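ParM protein (Staphylococcus aureus, PDB 3JS6) probably assembles into actin-like filaments that segregate copies of a staphylococcal plasmid. Local coordinates at residues G119-E124 with V160-G165; E183-V188 with I198-N203; D292-T297 with D314-A319. All coordinates share one frame; numbering follows the deposited sequence.

Contact 1 (G119-E124 with V160-G165); sequences GMPSNE and VAQPMG
Met120, a selenomethionine, is gripped through its backbone by Val160 near the end of the neighbouring strand and Gln162 just beyond it. Its N donates to Val160 O at 3.0 Å, nearly along the C=O axis, and its O accepts from Gln162 N at 3.0 Å, a donor that stands 36° above the carbonyl plane. That oxygen also lies 3.5 Å from Ala161 CA, a CA-H...O contact, while Val160 O takes a second such contact from Gly119 CA. These bonds form where parallel strands 111-120 and 148-161 of the actin-like N-terminal domain end together; beyond them segment 119-124 turns off at Pro121 and segment 160-165 runs into helix 162-169, so the N-H of Gln162 is paired across to Met120 O where strand gives way to helix. The Gln162 side chain then folds back over the same peptide: with CG beside its own backbone N (chi1 -41°), CG sits 2.9 Å from Met120 O, a close approach, and NE2 lies 3.9 Å from Pro121 CD. Ser122 OG packs against carbon, 3.5 Å from Pro163 CD and near Ala161 CB. Past the turn, Glu124 N bonds back to Pro121 O and Glu124 OE1 is satisfied by Tyr87 OH.

Contact 2 (E183-V188 with I198-N203); sequences EGKYSV and IDTYQN
Lys185 lays its aliphatic chain across the side-chain amide of Gln202, with CD 3.5 Å from OE1, while CE reaches Thr200 CG2 at 4.1 Å. Its CG is anti to the backbone N (chi1 -174°) and the chain stays extended beyond it, its end leading away from the neighbouring strand; NZ finds its partners elsewhere, in a salt bridge to Glu210 and a hydrogen bond to Val285 O. Gln202 is bent at chi2 (85° for CD), and its NE2 donates to Asn203 OD1 at 3.3 Å; the acceptor lies in the plane of the glutamine amide, but the donor stands well above the plane of the asparagine amide. On the same face, Ser187 OG donates to Thr200 OG1 at 2.8 Å, and Thr200 OG1 is also bonded to Glu210 O, so this buried pair of hydroxyls is tied on into strand 205-214.

The two segments are the arms of a beta hairpin, strands 185-191 and 196-202, inside the mixed five-stranded sheet of the second actin-like domain. Tyr186 with Tyr201 and Val188 with Asp199 are antiparallel hydrogen-bonded pairs, and Tyr201 N to Tyr186 O, at 2.7 Å, is nearly straight at 168°. A further backbone bond, Asn203 N to Gly184 O, continues the ladder beyond the strand ends.

The other face carries both tyrosines, Val188 and Asp199. Tyr186 O lies at the edge of the Tyr201 ring, near its plane, and both tyrosines and Val188 pack on Leu167 of helix 162-169. Asp199 OD1 forms a salt bridge with Arg206, and a water lies 2.8 Å from Asp199 OD2 and 3.2 Å from Val188 O.

Contact 3 (D292-T297 with D314-A319); sequences DRIIVT and DVFEKA
Phe316 lies beside Ile294, the two side chains pointing the same way, and its CD2 is 3.7 Å from Ile294 CG2. Val296 CG2 approaches that same ring carbon obliquely. Ile294 CD1 closes the cluster 4.0 Å from Val315 CG2, and Leu308 of helix 301-311 touches the Phe316 side chain. This is the dense side of a beta-alpha-beta unit, in which helix 301-311 links parallel strands 293-297 and 316-317 at the margin of the sheet. Backbone bonds run between them: Ile294 N to Val315 O, Glu317 N to Ile294 O, and Val296 N to Glu317 O, the last at 2.9 Å and 172°.

The looser part lies at the Arg293-Glu317 pair, both partly exposed; Ile295, on the face of Glu317, is buried against Leu167 and Leu170. Arg293 bends at chi2 and chi3 across the extended Glu317, and NH1 reaches OE2 at 2.7 Å in a salt bridge. The oxygen lies close to the guanidinium plane, yet NH1 meets it from 43° above the carboxylate plane. Arg293 NE is held by Asp292 O at 3.1 Å. Farther along the segments, a water bridges the backbones, donating to Val296 O at 2.7 Å and accepting from Ala319 N at 2.8 Å.

Two hydrogen bonds, from NH1 and NE, limit the rotation of the guanidinium; the nearby positive charge would be expected to keep Glu317 ionised.

How the contacts relate
The three contacts follow one another along the chain and lie in the two large sheets of the actin-like fold. Contacts 2 and 3 share a sheet: strands 185-191 and 293-297 are adjacent in it, the contact centres are 11 Å apart, Ser187 O lies 2.8 Å from Ile295 N, and Asp292 OD2 lies 2.7 Å from Lys185 N. Contact 1 belongs to the other large sheet, yet it touches contact 2 through the end of strand 148-161 and the first turn of helix 162-169: Pro163 CG is 3.2 Å from Asp199 OD2 and Ala161 CB 3.9 Å from Tyr201 OH. Contacts 1 and 3 do not touch; their nearest atoms are about 7 Å apart.

Contact 1 (G119-E124 with V160-G165)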
loop_
_atom_site.group_PDB
_atom_site.type_symbol
_atom_site.label_atom_id
_atom_site.label_comp_id
_atom_site.label_asym_id
_atom_site.label_seq_id
_atom_site.Cartn_x
_atom_site.Cartn_y
_atom_site.Cartn_z
ATOM N N GLY A 119 5.524 0.296 -6.176
ATOM C CA GLY A 119 5.158 -0.982 -6.750
ATOM C C GLY A 119 3.879 -0.887 -7.569
ATOM O O GLY A 119 3.204 0.152 -7.583
HETATM N N MSE A 120 3.549 -1.968 -8.268
HETATM C CA MSE A 120 2.327 -2.020 -9.062
HETATM C C MSE A 120 1.895 -3.471 -9.161
HETATM O O MSE A 120 2.684 -4.377 -8.844
HETATM C CB MSE A 120 2.540 -1.398 -10.456
HETATM C CG MSE A 120 3.757 -1.847 -11.221
HETATM SE SE MSE A 120 3.904 -0.962 -12.973
HETATM C CE MSE A 120 4.876 0.619 -12.554
ATOM N N PRO A 121 0.624 -3.723 -9.551
ATOM C CA PRO A 121 0.120 -5.099 -9.671
ATOM C C PRO A 121 1.087 -5.951 -10.480
ATOM O O PRO A 121 1.628 -5.498 -11.479
ATOM C CB PRO A 121 -1.219 -4.916 -10.381
ATOM C CG PRO A 121 -1.685 -3.583 -9.837
ATOM C CD PRO A 121 -0.422 -2.748 -9.919
ATOM N N SER A 122 1.295 -7.185 -10.040
ATOM C CA SER A 122 2.213 -8.086 -10.723
ATOM C C SER A 122 1.867 -8.244 -12.193
ATOM O O SER A 122 2.753 -8.358 -13.037
ATOM C CB SER A 122 2.204 -9.464 -10.045
ATOM O OG SER A 122 2.544 -9.369 -8.669
ATOM N N ASN A 123 0.579 -8.235 -12.513
ATOM C CA ASN A 123 0.172 -8.417 -13.900
ATOM C C ASN A 123 0.437 -7.246 -14.846
ATOM O O ASN A 123 0.282 -7.392 -16.045
ATOM C CB ASN A 123 -1.312 -8.825 -13.973
ATOM C CG ASN A 123 -2.253 -7.725 -13.522
ATOM O OD1 ASN A 123 -3.468 -7.908 -13.516
ATOM N ND2 ASN A 123 -1.703 -6.581 -13.151
ATOM N N GLU A 124 0.829 -6.085 -14.332
ATOM C CA GLU A 124 1.107 -4.963 -15.231
ATOM C C GLU A 124 2.580 -4.590 -15.226
ATOM O O GLU A 124 3.031 -3.759 -16.018
ATOM C CB GLU A 124 0.258 -3.740 -14.865
ATOM C CG GLU A 124 -0.432 -3.816 -13.523
ATOM C CD GLU A 124 -1.337 -2.616 -13.263
ATOM O OE1 GLU A 124 -0.827 -1.475 -13.249
ATOM O OE2 GLU A 124 -2.557 -2.814 -13.075
ATOM N N VAL A 160 8.605 -2.241 -8.561
ATOM C CA VAL A 160 8.573 -3.696 -8.566
ATOM C C VAL A 160 7.140 -4.196 -8.415
ATOM O O VAL A 160 6.209 -3.393 -8.284
ATOM C CB VAL A 160 9.432 -4.297 -7.428
ATOM C CG1 VAL A 160 10.886 -3.885 -7.619
ATOM C CG2 VAL A 160 8.903 -3.868 -6.073
ATOM N N ALA A 161 6.958 -5.513 -8.458
ATOM C CA ALA A 161 5.622 -6.100 -8.256
ATOM C C ALA A 161 5.279 -5.900 -6.776
ATOM O O ALA A 161 6.132 -6.084 -5.909
ATOM C CB ALA A 161 5.640 -7.593 -8.601
ATOM N N GLN A 162 4.037 -5.552 -6.470
ATOM C CA GLN A 162 3.656 -5.270 -5.082
ATOM C C GLN A 162 4.016 -6.293 -4.015
ATOM O O GLN A 162 4.498 -5.920 -2.935
ATOM C CB GLN A 162 2.164 -4.967 -4.997
ATOM C CG GLN A 162 1.683 -4.103 -6.118
ATOM C CD GLN A 162 0.329 -3.503 -5.836
ATOM O OE1 GLN A 162 -0.592 -4.191 -5.370
ATOM N NE2 GLN A 162 0.194 -2.214 -6.121
ATOM N N PRO A 163 3.771 -7.591 -4.282
ATOM C CA PRO A 163 4.109 -8.600 -3.271
ATOM C C PRO A 163 5.598 -8.592 -2.951
ATOM O O PRO A 163 5.997 -9.055 -1.887
ATOM C CB PRO A 163 3.675 -9.926 -3.919
ATOM C CG PRO A 163 2.584 -9.511 -4.867
ATOM C CD PRO A 163 3.128 -8.212 -5.456
HETATM N N MSE A 164 6.416 -8.078 -3.873
HETATM C CA MSE A 164 7.868 -8.047 -3.646
HETATM C C MSE A 164 8.259 -7.088 -2.521
HETATM O O MSE A 164 9.245 -7.315 -1.814
HETATM C CB MSE A 164 8.620 -7.642 -4.917
HETATM C CG MSE A 164 9.611 -8.683 -5.425
HETATM SE SE MSE A 164 10.821 -9.469 -4.087
HETATM C CE MSE A 164 11.666 -10.765 -5.269
ATOM N N GLY A 165 7.498 -6.009 -2.368
ATOM C CA GLY A 165 7.801 -5.062 -1.317
ATOM C C GLY A 165 7.663 -5.761 0.015
ATOM O O GLY A 165 8.485 -5.608 0.908
#

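Contact 2 (E183-V188 with I198-N203)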
loop_
_atom_site.group_PDB
_atom_site.type_symbol
_atom_site.label_atom_id
_atom_site.label_comp_id
_atom_site.label_asym_id
_atom_site.label_seq_id
_atom_site.Cartn_x
_atom_site.Cartn_y
_atom_site.Cartn_z
ATOM N N GLU A 183 17.499 -18.659 -2.926
ATOM C CA GLU A 183 17.167 -19.968 -3.467
ATOM C C GLU A 183 16.072 -20.650 -2.658
ATOM O O GLU A 183 16.085 -21.860 -2.486
ATOM C CB GLU A 183 18.412 -20.856 -3.524
ATOM C CG GLU A 183 19.546 -20.393 -2.624
ATOM C CD GLU A 183 20.751 -21.310 -2.687
ATOM O OE1 GLU A 183 21.507 -21.230 -3.678
ATOM O OE2 GLU A 183 20.940 -22.109 -1.746
ATOM N N GLY A 184 15.100 -19.889 -2.174
ATOM C CA GLY A 184 14.034 -20.485 -1.403
ATOM C C GLY A 184 12.689 -20.299 -2.044
ATOM O O GLY A 184 12.572 -19.663 -3.086
ATOM N N LYS A 185 11.669 -20.880 -1.422
ATOM C CA LYS A 185 10.298 -20.784 -1.908
ATOM C C LYS A 185 9.509 -20.056 -0.827
ATOM O O LYS A 185 9.509 -20.460 0.346
ATOM C CB LYS A 185 9.730 -22.175 -2.148
ATOM C CG LYS A 185 8.369 -22.189 -2.792
ATOM C CD LYS A 185 8.072 -23.578 -3.336
ATOM C CE LYS A 185 6.644 -23.707 -3.816
ATOM N NZ LYS A 185 6.445 -24.982 -4.550
ATOM N N TYR A 186 8.861 -18.966 -1.217
ATOM C CA TYR A 186 8.116 -18.159 -0.257
ATOM C C TYR A 186 6.792 -17.778 -0.828
ATOM O O TYR A 186 6.672 -17.593 -2.036
ATOM C CB TYR A 186 8.860 -16.857 0.051
ATOM C CG TYR A 186 10.181 -17.053 0.733
ATOM C CD1 TYR A 186 11.264 -17.573 0.040
ATOM C CD2 TYR A 186 10.334 -16.768 2.091
ATOM C CE1 TYR A 186 12.481 -17.810 0.687
ATOM C CE2 TYR A 186 11.539 -17.003 2.746
ATOM C CZ TYR A 186 12.605 -17.523 2.035
ATOM O OH TYR A 186 13.803 -17.759 2.660
ATOM N N SER A 187 5.803 -17.610 0.040
ATOM C CA SER A 187 4.508 -17.200 -0.443
ATOM C C SER A 187 4.046 -16.031 0.383
ATOM O O SER A 187 4.371 -15.908 1.567
ATOM C CB SER A 187 3.496 -18.346 -0.355
ATOM O OG SER A 187 3.821 -19.387 -1.265
ATOM N N VAL A 188 3.342 -15.138 -0.274
ATOM C CA VAL A 188 2.782 -13.981 0.398
ATOM C C VAL A 188 1.286 -14.244 0.397
ATOM O O VAL A 188 0.688 -14.360 -0.676
ATOM C CB VAL A 188 3.044 -12.683 -0.373
ATOM C CG1 VAL A 188 2.337 -11.497 0.354
ATOM C CG2 VAL A 188 4.545 -12.442 -0.478
ATOM N N ILE A 198 -2.634 -14.970 -2.981
ATOM C CA ILE A 198 -1.427 -15.741 -2.698
ATOM C C ILE A 198 -0.487 -15.572 -3.879
ATOM O O ILE A 198 -0.875 -15.814 -5.029
ATOM C CB ILE A 198 -1.707 -17.240 -2.514
ATOM C CG1 ILE A 198 -2.437 -17.498 -1.186
ATOM C CG2 ILE A 198 -0.383 -18.018 -2.522
ATOM C CD1 ILE A 198 -3.820 -16.854 -1.056
ATOM N N ASP A 199 0.741 -15.130 -3.594
ATOM C CA ASP A 199 1.770 -14.938 -4.601
ATOM C C ASP A 199 2.958 -15.751 -4.144
ATOM O O ASP A 199 3.475 -15.554 -3.039
ATOM C CB ASP A 199 2.163 -13.455 -4.710
ATOM C CG ASP A 199 1.158 -12.658 -5.508
ATOM O OD1 ASP A 199 1.107 -12.823 -6.737
ATOM O OD2 ASP A 199 0.393 -11.885 -4.906
ATOM N N THR A 200 3.394 -16.655 -5.004
ATOM C CA THR A 200 4.505 -17.540 -4.684
ATOM C C THR A 200 5.768 -17.201 -5.458
ATOM O O THR A 200 5.729 -16.897 -6.647
ATOM C CB THR A 200 4.073 -18.989 -4.921
ATOM O OG1 THR A 200 3.049 -19.314 -3.965
ATOM C CG2 THR A 200 5.225 -19.949 -4.761
ATOM N N TYR A 201 6.885 -17.235 -4.750
ATOM C CA TYR A 201 8.185 -16.908 -5.308
ATOM C C TYR A 201 9.157 -18.052 -5.097
ATOM O O TYR A 201 9.176 -18.673 -4.040
ATOM C CB TYR A 201 8.733 -15.640 -4.620
ATOM C CG TYR A 201 8.094 -14.351 -5.088
ATOM C CD1 TYR A 201 6.773 -14.030 -4.769
ATOM C CD2 TYR A 201 8.801 -13.478 -5.908
ATOM C CE1 TYR A 201 6.173 -12.860 -5.269
ATOM C CE2 TYR A 201 8.223 -12.324 -6.408
ATOM C CZ TYR A 201 6.909 -12.019 -6.094
ATOM O OH TYR A 201 6.346 -10.882 -6.642
ATOM N N GLN A 202 9.971 -18.322 -6.104
ATOM C CA GLN A 202 10.980 -19.368 -6.016
ATOM C C GLN A 202 12.264 -18.763 -6.579
ATOM O O GLN A 202 12.287 -18.246 -7.710
ATOM C CB GLN A 202 10.566 -20.590 -6.836
ATOM C CG GLN A 202 11.655 -21.666 -6.941
ATOM C CD GLN A 202 11.674 -22.620 -5.760
ATOM O OE1 GLN A 202 10.732 -23.378 -5.554
ATOM N NE2 GLN A 202 12.753 -22.587 -4.982
ATOM N N ASN A 203 13.324 -18.808 -5.788
ATOM C CA ASN A 203 14.605 -18.239 -6.210
ATOM C C ASN A 203 14.378 -16.829 -6.722
ATOM O O ASN A 203 14.791 -16.478 -7.835
ATOM C CB ASN A 203 15.261 -19.093 -7.307
ATOM C CG ASN A 203 15.384 -20.560 -6.908
ATOM O OD1 ASN A 203 15.463 -20.888 -5.727
ATOM N ND2 ASN A 203 15.407 -21.444 -7.899
HETATM O O HOH W 1 0.013 -11.662 -2.159
#

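Contact 3 (D292-T297 with D314-A319)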
loop_
_atom_site.group_PDB
_atom_site.type_symbol
_atom_site.label_atom_id
_atom_site.label_comp_id
_atom_site.label_asym_id
_atom_site.label_seq_id
_atom_site.Cartn_x
_atom_site.Cartn_y
_atom_site.Cartn_z
ATOM N N ASP A 292 9.431 -22.358 2.454
ATOM C CA ASP A 292 10.308 -21.838 3.504
ATOM C C ASP A 292 9.619 -20.846 4.425
ATOM O O ASP A 292 9.960 -20.748 5.598
ATOM C CB ASP A 292 11.549 -21.207 2.881
ATOM C CG ASP A 292 12.318 -22.195 2.026
ATOM O OD1 ASP A 292 12.507 -23.337 2.495
ATOM O OD2 ASP A 292 12.730 -21.843 0.896
ATOM N N ARG A 293 8.656 -20.102 3.897
ATOM C CA ARG A 293 7.928 -19.132 4.720
ATOM C C ARG A 293 6.701 -18.635 3.970
ATOM O O ARG A 293 6.684 -18.554 2.745
ATOM C CB ARG A 293 8.821 -17.920 5.045
ATOM C CG ARG A 293 8.494 -17.151 6.347
ATOM C CD ARG A 293 8.873 -17.982 7.602
ATOM N NE ARG A 293 10.273 -18.422 7.572
ATOM C CZ ARG A 293 11.323 -17.654 7.870
ATOM N NH1 ARG A 293 11.154 -16.391 8.245
ATOM N NH2 ARG A 293 12.553 -18.141 7.757
ATOM N N ILE A 294 5.671 -18.315 4.719
ATOM C CA ILE A 294 4.464 -17.755 4.160
ATOM C C ILE A 294 4.296 -16.500 4.985
ATOM O O ILE A 294 4.131 -16.563 6.216
ATOM C CB ILE A 294 3.246 -18.691 4.372
ATOM C CG1 ILE A 294 3.419 -19.977 3.554
ATOM C CG2 ILE A 294 1.990 -17.961 4.010
ATOM C CD1 ILE A 294 2.405 -21.082 3.912
ATOM N N ILE A 295 4.374 -15.352 4.329
ATOM C CA ILE A 295 4.228 -14.077 5.007
ATOM C C ILE A 295 2.738 -13.772 4.965
ATOM O O ILE A 295 2.109 -13.807 3.894
ATOM C CB ILE A 295 5.032 -12.969 4.260
ATOM C CG1 ILE A 295 6.540 -13.162 4.478
ATOM C CG2 ILE A 295 4.702 -11.615 4.798
ATOM C CD1 ILE A 295 7.196 -14.102 3.575
ATOM N N VAL A 296 2.168 -13.506 6.132
ATOM C CA VAL A 296 0.739 -13.222 6.238
ATOM C C VAL A 296 0.628 -11.729 6.298
ATOM O O VAL A 296 1.170 -11.116 7.208
ATOM C CB VAL A 296 0.177 -13.843 7.523
ATOM C CG1 VAL A 296 -1.331 -13.656 7.600
ATOM C CG2 VAL A 296 0.558 -15.321 7.555
ATOM N N THR A 297 -0.067 -11.131 5.334
ATOM C CA THR A 297 -0.190 -9.673 5.297
ATOM C C THR A 297 -1.640 -9.242 4.970
ATOM O O THR A 297 -2.536 -10.083 4.884
ATOM C CB THR A 297 0.823 -9.098 4.260
ATOM O OG1 THR A 297 0.949 -7.690 4.433
ATOM C CG2 THR A 297 0.383 -9.401 2.828
ATOM N N ASP A 314 6.112 -23.382 12.445
ATOM C CA ASP A 314 7.328 -22.911 11.803
ATOM C C ASP A 314 7.248 -22.520 10.337
ATOM O O ASP A 314 8.181 -22.793 9.585
ATOM C CB ASP A 314 8.424 -23.961 11.961
ATOM C CG ASP A 314 8.553 -24.452 13.388
ATOM O OD1 ASP A 314 8.559 -23.608 14.313
ATOM O OD2 ASP A 314 8.653 -25.685 13.582
ATOM N N VAL A 315 6.163 -21.891 9.906
ATOM C CA VAL A 315 6.110 -21.495 8.499
ATOM C C VAL A 315 5.481 -20.134 8.266
ATOM O O VAL A 315 5.865 -19.416 7.339
ATOM C CB VAL A 315 5.382 -22.539 7.625
ATOM C CG1 VAL A 315 3.899 -22.581 7.972
ATOM C CG2 VAL A 315 5.561 -22.177 6.159
ATOM N N PHE A 316 4.523 -19.757 9.103
ATOM C CA PHE A 316 3.891 -18.479 8.916
ATOM C C PHE A 316 4.655 -17.388 9.644
ATOM O O PHE A 316 5.163 -17.590 10.761
ATOM C CB PHE A 316 2.448 -18.504 9.426
ATOM C CG PHE A 316 1.539 -19.419 8.651
ATOM C CD1 PHE A 316 1.181 -20.663 9.165
ATOM C CD2 PHE A 316 0.998 -19.013 7.423
ATOM C CE1 PHE A 316 0.290 -21.493 8.476
ATOM C CE2 PHE A 316 0.105 -19.834 6.730
ATOM C CZ PHE A 316 -0.253 -21.082 7.263
ATOM N N GLU A 317 4.716 -16.219 9.022
ATOM C CA GLU A 317 5.390 -15.097 9.648
ATOM C C GLU A 317 4.569 -13.833 9.426
ATOM O O GLU A 317 3.881 -13.701 8.417
ATOM C CB GLU A 317 6.788 -14.925 9.046
ATOM C CG GLU A 317 7.530 -13.687 9.597
ATOM C CD GLU A 317 8.916 -13.531 9.019
ATOM O OE1 GLU A 317 9.608 -12.566 9.405
ATOM O OE2 GLU A 317 9.312 -14.366 8.177
ATOM N N LYS A 318 4.632 -12.889 10.357
ATOM C CA LYS A 318 3.902 -11.641 10.194
ATOM C C LYS A 318 4.823 -10.508 10.599
ATOM O O LYS A 318 5.636 -10.672 11.517
ATOM C CB LYS A 318 2.666 -11.597 11.110
ATOM C CG LYS A 318 1.801 -10.336 10.926
ATOM C CD LYS A 318 0.758 -10.182 12.047
ATOM C CE LYS A 318 -0.210 -9.019 11.774
ATOM N NZ LYS A 318 0.418 -7.646 11.757
ATOM N N ALA A 319 4.683 -9.360 9.936
ATOM C CA ALA A 319 5.466 -8.176 10.280
ATOM C C ALA A 319 4.558 -7.228 11.067
ATOM O O ALA A 319 3.336 -7.310 10.943
ATOM C CB ALA A 319 5.954 -7.478 9.001
HETATM O O HOH W 2 2.588 -8.957 8.053
#